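Local coordinates for NADB-Rossmann Superfamily protein (Streptococcus agalactiae, PDB 3LEC) that probably acts as a zinc-binding tRNA (adenine(22)-N1)-methyltransferase with a Rossmann-like fold, methylating one adenine of tRNA, at residues A[20-26]-A[44-49]; A[147-151]-A[184-190]. All coordinates share one frame; numbering follows the deposited sequence.

Contact 1. Residues A[20-26]-A[44-49]; sequences PKGARLL and YCDFAI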
loop_
_atom_site.group_PDB
_atom_site.type_symbol
_atom_site.label_atom_id
_atom_site.label_comp_id
_atom_site.label_asym_id
_atom_site.label_seq_id
_atom_site.Cartn_x
_atom_site.Cartn_y
_atom_site.Cartn_z
ATOM N N PRO A 20 -13.715 -1.953 3.650
ATOM C CA PRO A 20 -15.154 -1.814 3.777
ATOM C C PRO A 20 -15.707 -2.845 4.745
ATOM O O PRO A 20 -15.243 -3.982 4.758
ATOM C CB PRO A 20 -15.659 -2.140 2.360
ATOM C CG PRO A 20 -14.545 -1.767 1.476
ATOM C CD PRO A 20 -13.331 -2.239 2.258
ATOM N N LYS A 21 -16.722 -2.454 5.518
ATOM C CA LYS A 21 -17.454 -3.406 6.354
ATOM C C LYS A 21 -17.997 -4.571 5.532
ATOM O O LYS A 21 -18.534 -4.373 4.434
ATOM C CB LYS A 21 -18.630 -2.707 7.048
ATOM C CG LYS A 21 -18.231 -1.550 7.918
ATOM C CD LYS A 21 -17.597 -2.050 9.202
ATOM C CE LYS A 21 -17.593 -0.969 10.248
ATOM N NZ LYS A 21 -16.621 -1.343 11.283
ATOM N N GLY A 22 -17.852 -5.779 6.065
ATOM C CA GLY A 22 -18.391 -6.976 5.416
ATOM C C GLY A 22 -17.504 -7.480 4.273
ATOM O O GLY A 22 -17.876 -8.436 3.581
ATOM N N ALA A 23 -16.337 -6.851 4.063
ATOM C CA ALA A 23 -15.442 -7.264 2.969
ATOM C C ALA A 23 -15.026 -8.724 3.075
ATOM O O ALA A 23 -14.974 -9.306 4.167
ATOM C CB ALA A 23 -14.177 -6.366 2.888
ATOM N N ARG A 24 -14.746 -9.306 1.920
ATOM C CA ARG A 24 -14.102 -10.599 1.811
ATOM C C ARG A 24 -12.756 -10.230 1.213
ATOM O O ARG A 24 -12.684 -9.742 0.098
ATOM C CB ARG A 24 -14.913 -11.510 0.907
ATOM C CG ARG A 24 -16.315 -11.744 1.413
ATOM C CD ARG A 24 -17.114 -12.682 0.490
ATOM N NE ARG A 24 -16.453 -13.989 0.303
ATOM C CZ ARG A 24 -16.563 -15.039 1.114
ATOM N NH1 ARG A 24 -17.338 -14.992 2.189
ATOM N NH2 ARG A 24 -15.901 -16.158 0.830
ATOM N N LEU A 25 -11.706 -10.422 2.001
ATOM C CA LEU A 25 -10.420 -9.752 1.810
ATOM C C LEU A 25 -9.329 -10.749 1.499
ATOM O O LEU A 25 -9.285 -11.805 2.121
ATOM C CB LEU A 25 -10.046 -9.041 3.116
ATOM C CG LEU A 25 -8.631 -8.469 3.277
ATOM C CD1 LEU A 25 -8.464 -7.241 2.435
ATOM C CD2 LEU A 25 -8.346 -8.151 4.739
ATOM N N LEU A 26 -8.463 -10.405 0.547
ATOM C CA LEU A 26 -7.148 -11.045 0.427
ATOM C C LEU A 26 -6.042 -10.075 0.852
ATOM O O LEU A 26 -5.922 -8.964 0.304
ATOM C CB LEU A 26 -6.909 -11.554 -0.997
ATOM C CG LEU A 26 -5.467 -11.900 -1.402
ATOM C CD1 LEU A 26 -4.944 -13.232 -0.802
ATOM C CD2 LEU A 26 -5.293 -11.882 -2.896
ATOM N N TYR A 44 -15.617 -7.169 11.519
ATOM C CA TYR A 44 -15.646 -6.097 10.511
ATOM C C TYR A 44 -15.549 -6.581 9.066
ATOM O O TYR A 44 -15.855 -5.830 8.120
ATOM C CB TYR A 44 -14.533 -5.082 10.752
ATOM C CG TYR A 44 -14.634 -4.286 12.038
ATOM C CD1 TYR A 44 -15.855 -4.107 12.690
ATOM C CD2 TYR A 44 -13.503 -3.673 12.580
ATOM C CE1 TYR A 44 -15.940 -3.367 13.858
ATOM C CE2 TYR A 44 -13.578 -2.939 13.740
ATOM C CZ TYR A 44 -14.800 -2.777 14.373
ATOM O OH TYR A 44 -14.887 -2.030 15.523
ATOM N N CYS A 45 -15.058 -7.799 8.890
ATOM C CA CYS A 45 -15.072 -8.435 7.587
ATOM C C CYS A 45 -15.728 -9.794 7.707
ATOM O O CYS A 45 -15.822 -10.343 8.794
ATOM C CB CYS A 45 -13.662 -8.598 7.017
ATOM S SG CYS A 45 -12.907 -7.030 6.545
ATOM N N ASP A 46 -16.139 -10.340 6.571
ATOM C CA ASP A 46 -16.837 -11.609 6.536
ATOM C C ASP A 46 -15.903 -12.799 6.389
ATOM O O ASP A 46 -16.220 -13.885 6.876
ATOM C CB ASP A 46 -17.848 -11.606 5.393
ATOM C CG ASP A 46 -19.129 -10.874 5.746
ATOM O OD1 ASP A 46 -19.235 -10.350 6.880
ATOM O OD2 ASP A 46 -20.040 -10.849 4.886
ATOM N N PHE A 47 -14.762 -12.585 5.724
ATOM C CA PHE A 47 -13.848 -13.666 5.321
ATOM C C PHE A 47 -12.537 -13.047 4.877
ATOM O O PHE A 47 -12.516 -11.934 4.328
ATOM C CB PHE A 47 -14.460 -14.489 4.168
ATOM C CG PHE A 47 -13.533 -15.509 3.556
ATOM C CD1 PHE A 47 -13.207 -16.672 4.236
ATOM C CD2 PHE A 47 -13.012 -15.315 2.277
ATOM C CE1 PHE A 47 -12.367 -17.621 3.655
ATOM C CE2 PHE A 47 -12.170 -16.238 1.703
ATOM C CZ PHE A 47 -11.850 -17.400 2.392
ATOM N N ALA A 48 -11.437 -13.756 5.118
ATOM C CA ALA A 48 -10.143 -13.295 4.633
ATOM C C ALA A 48 -9.219 -14.445 4.250
ATOM O O ALA A 48 -9.369 -15.564 4.744
ATOM C CB ALA A 48 -9.461 -12.358 5.652
ATOM N N ILE A 49 -8.288 -14.151 3.348
ATOM C CA ILE A 49 -7.187 -15.056 2.990
ATOM C C ILE A 49 -5.896 -14.311 3.301
ATOM O O ILE A 49 -5.723 -13.123 2.929
ATOM C CB ILE A 49 -7.212 -15.462 1.503
ATOM C CG1 ILE A 49 -8.543 -16.167 1.127
ATOM C CG2 ILE A 49 -5.996 -16.340 1.130
ATOM C CD1 ILE A 49 -8.844 -16.070 -0.395
#

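Contact 2. Residues A[147-151]-A[184-190]; sequences DILTE and TTVFKEK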
loop_
_atom_site.group_PDB
_atom_site.type_symbol
_atom_site.label_atom_id
_atom_site.label_comp_id
_atom_site.label_asym_id
_atom_site.label_seq_id
_atom_site.Cartn_x
_atom_site.Cartn_y
_atom_site.Cartn_z
ATOM N N ASP A 147 -3.708 8.513 2.670
ATOM C CA ASP A 147 -3.334 8.959 3.986
ATOM C C ASP A 147 -1.814 8.908 4.087
ATOM O O ASP A 147 -1.199 8.123 3.408
ATOM C CB ASP A 147 -3.940 8.061 5.065
ATOM C CG ASP A 147 -3.749 8.619 6.467
ATOM O OD1 ASP A 147 -3.915 9.840 6.675
ATOM O OD2 ASP A 147 -3.441 7.829 7.374
ATOM N N ILE A 148 -1.236 9.788 4.886
ATOM C CA ILE A 148 0.185 9.687 5.235
ATOM C C ILE A 148 0.246 9.757 6.754
ATOM O O ILE A 148 -0.424 10.595 7.382
ATOM C CB ILE A 148 1.058 10.758 4.536
ATOM C CG1 ILE A 148 2.545 10.480 4.799
ATOM C CG2 ILE A 148 0.656 12.206 4.962
ATOM C CD1 ILE A 148 3.491 11.311 3.962
ATOM N N LEU A 149 1.014 8.847 7.342
ATOM C CA LEU A 149 1.056 8.657 8.781
ATOM C C LEU A 149 2.498 8.548 9.233
ATOM O O LEU A 149 3.363 8.264 8.416
ATOM C CB LEU A 149 0.288 7.380 9.139
ATOM C CG LEU A 149 0.880 6.051 8.668
ATOM C CD1 LEU A 149 1.402 5.296 9.889
ATOM C CD2 LEU A 149 -0.169 5.203 7.918
ATOM N N THR A 150 2.744 8.744 10.531
ATOM C CA THR A 150 4.084 8.655 11.121
ATOM C C THR A 150 4.167 7.553 12.191
ATOM O O THR A 150 3.208 7.321 12.923
ATOM C CB THR A 150 4.507 9.984 11.802
ATOM O OG1 THR A 150 3.774 10.148 13.024
ATOM C CG2 THR A 150 4.231 11.147 10.908
ATOM N N GLU A 151 5.313 6.891 12.267
ATOM C CA GLU A 151 5.480 5.713 13.130
ATOM C C GLU A 151 6.900 5.133 13.074
ATOM O O GLU A 151 7.286 4.494 12.086
ATOM C CB GLU A 151 4.462 4.663 12.709
ATOM C CG GLU A 151 4.320 3.506 13.600
ATOM C CD GLU A 151 4.160 2.279 12.773
ATOM O OE1 GLU A 151 3.021 1.828 12.607
ATOM O OE2 GLU A 151 5.182 1.809 12.228
ATOM N N THR A 184 -1.295 18.069 4.952
ATOM C CA THR A 184 -1.177 17.958 6.402
ATOM C C THR A 184 0.236 18.291 6.852
ATOM O O THR A 184 1.150 18.299 6.038
ATOM C CB THR A 184 -1.473 16.528 6.871
ATOM O OG1 THR A 184 -0.495 15.634 6.310
ATOM C CG2 THR A 184 -2.874 16.097 6.440
ATOM N N THR A 185 0.407 18.541 8.149
ATOM C CA THR A 185 1.744 18.695 8.733
ATOM C C THR A 185 2.696 17.533 8.397
ATOM O O THR A 185 3.848 17.778 8.057
ATOM C CB THR A 185 1.705 18.872 10.259
ATOM O OG1 THR A 185 0.716 19.851 10.592
ATOM C CG2 THR A 185 3.044 19.331 10.760
ATOM N N VAL A 186 2.220 16.290 8.498
ATOM C CA VAL A 186 3.070 15.108 8.234
ATOM C C VAL A 186 3.573 15.145 6.794
ATOM O O VAL A 186 4.738 14.861 6.513
ATOM C CB VAL A 186 2.301 13.774 8.474
ATOM C CG1 VAL A 186 3.146 12.554 8.074
ATOM C CG2 VAL A 186 1.851 13.661 9.939
ATOM N N PHE A 187 2.673 15.481 5.885
ATOM C CA PHE A 187 2.993 15.604 4.459
ATOM C C PHE A 187 4.097 16.649 4.224
ATOM O O PHE A 187 5.087 16.389 3.539
ATOM C CB PHE A 187 1.718 16.008 3.729
ATOM C CG PHE A 187 1.904 16.327 2.266
ATOM C CD1 PHE A 187 1.884 15.315 1.308
ATOM C CD2 PHE A 187 2.062 17.638 1.843
ATOM C CE1 PHE A 187 2.013 15.606 -0.054
ATOM C CE2 PHE A 187 2.211 17.936 0.491
ATOM C CZ PHE A 187 2.192 16.914 -0.460
ATOM N N LYS A 188 3.919 17.827 4.799
ATOM C CA LYS A 188 4.910 18.891 4.710
ATOM C C LYS A 188 6.250 18.428 5.284
ATOM O O LYS A 188 7.296 18.622 4.658
ATOM C CB LYS A 188 4.415 20.102 5.498
ATOM C CG LYS A 188 3.449 20.976 4.752
ATOM C CD LYS A 188 3.223 22.258 5.545
ATOM C CE LYS A 188 1.962 22.190 6.396
ATOM N NZ LYS A 188 0.738 22.371 5.551
ATOM N N GLU A 189 6.215 17.759 6.438
ATOM C CA GLU A 189 7.459 17.280 7.060
ATOM C C GLU A 189 8.150 16.245 6.172
ATOM O O GLU A 189 9.385 16.258 6.035
ATOM C CB GLU A 189 7.203 16.743 8.484
ATOM C CG GLU A 189 6.803 17.865 9.461
ATOM C CD GLU A 189 6.311 17.417 10.831
ATOM O OE1 GLU A 189 6.186 16.202 11.115
ATOM O OE2 GLU A 189 6.011 18.324 11.634
ATOM N N LYS A 190 7.369 15.359 5.550
ATOM C CA LYS A 190 7.979 14.347 4.668
ATOM C C LYS A 190 8.720 15.005 3.529
ATOM O O LYS A 190 9.875 14.672 3.253
ATOM C CB LYS A 190 6.959 13.350 4.095
ATOM C CG LYS A 190 7.549 12.537 2.932
ATOM C CD LYS A 190 6.596 11.524 2.331
ATOM C CE LYS A 190 7.279 10.767 1.198
ATOM N NZ LYS A 190 6.554 9.517 0.894
HETATM O O HOH W 1 -1.297 13.102 7.422
#

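Contact 1. Residues A[20-26]-A[44-49]
Leu25 O accepts a hydrogen bond from Ile49 N (2.8 Å) and also meets the CA-H of Ala48, whose CA is 3.0 Å from Leu25 O. This is the parallel pairing of a Rossmann-like beta-alpha-beta unit, in which strand 23-28 runs into helix 34-41 and returns as strand 45-52. Leu25 N in turn donates to Phe47 O (2.9 Å), and Asp46 N to Ala23 O. Where the chain enters this pairing, the type II turn from Pro20 to Ala23 presents Gly22 N to Tyr44 O.

One face of the sheet is lined by Ala23, Leu25, Cys45 and Ala48, and helix 34-41 lies over it through Leu39 and Leu40. On the other, Phe47 CD2 lies over one face of the Arg24 guanidinium, toward its rim, the two planes 11° apart, with NH2 3.3 Å from Phe47 CD2. The bend at chi3 (57°) brings the guanidinium alongside Phe47, and Asp89 O accepts from NH2. At the turn, Lys21 NZ sits over one face of the Tyr44 ring in a cation-pi contact, 3.5 Å from the centroid and 24° off the normal.

Contact 2. Residues A[147-151]-A[184-190]
Ile148 and Thr150 point from the edge strand 141-150 toward the start of helix 185-204, and apolar contacts carry most of the joint. The strand and helix segments cross at 76°, their axes 8.1 Å apart. Ile148 is the main apolar contact, and its CG1, CG2 and CD1 reach different partners. CG1, anti to the backbone N, lies 3.9 Å from Val186 CG1, the two side chains running alongside in opposite senses; CG2 lies by Phe187 CB; CD1 reaches the aliphatic part of Lys190, 3.5 Å from Lys190 CD. Thr150 turns its methyl, not its hydroxyl, to the helix: CG2 lies against both branches of Val186, closely packed at 3.3 Å from Val186 CG1. Leu179 of helix 177-182 also touches Ile148 and Phe187.

The polar part gathers at the helix start. Thr184 is the N-cap, and its OG1 accepts from Phe187 N (3.2 Å, N-H...O angle 162°). With chi1 at 63°, OG1 is placed where it can meet that amide. The same hydroxyl hydrogen-bonds a water at 2.9 Å from Thr184 OG1, and this water donates to Ile148 O at 2.7 Å, so that one solvent molecule bridges strand backbone and helix cap.

Charge lies farther along. Lys190 runs extended past Ile148, and its NZ forms salt bridges with Glu157 and Glu129. The lysine therefore serves both chemistries, its methylenes packing on isoleucine while its ammonium is paired with two carboxylates, which would be expected to favour its charged form.

Overall arrangement
Both contacts reach the same mixed sheet, but at different strands and by different means. Contact 1 joins two neighbouring parallel strands within it and is held by direct backbone hydrogen bonds; contact 2 sets a helix across one of the two outermost strands, 141-150, and has no direct hydrogen bond between its segments, relying on apolar packing and a water. Each combines buried residues with more accessible ones: contact 1 passes from buried strand residues to an exposed turn, whereas contact 2 centres on buried Ile148. They share no segment, their centres lie 28 Å apart, and both are remote from the zinc site at Asp140 and His165.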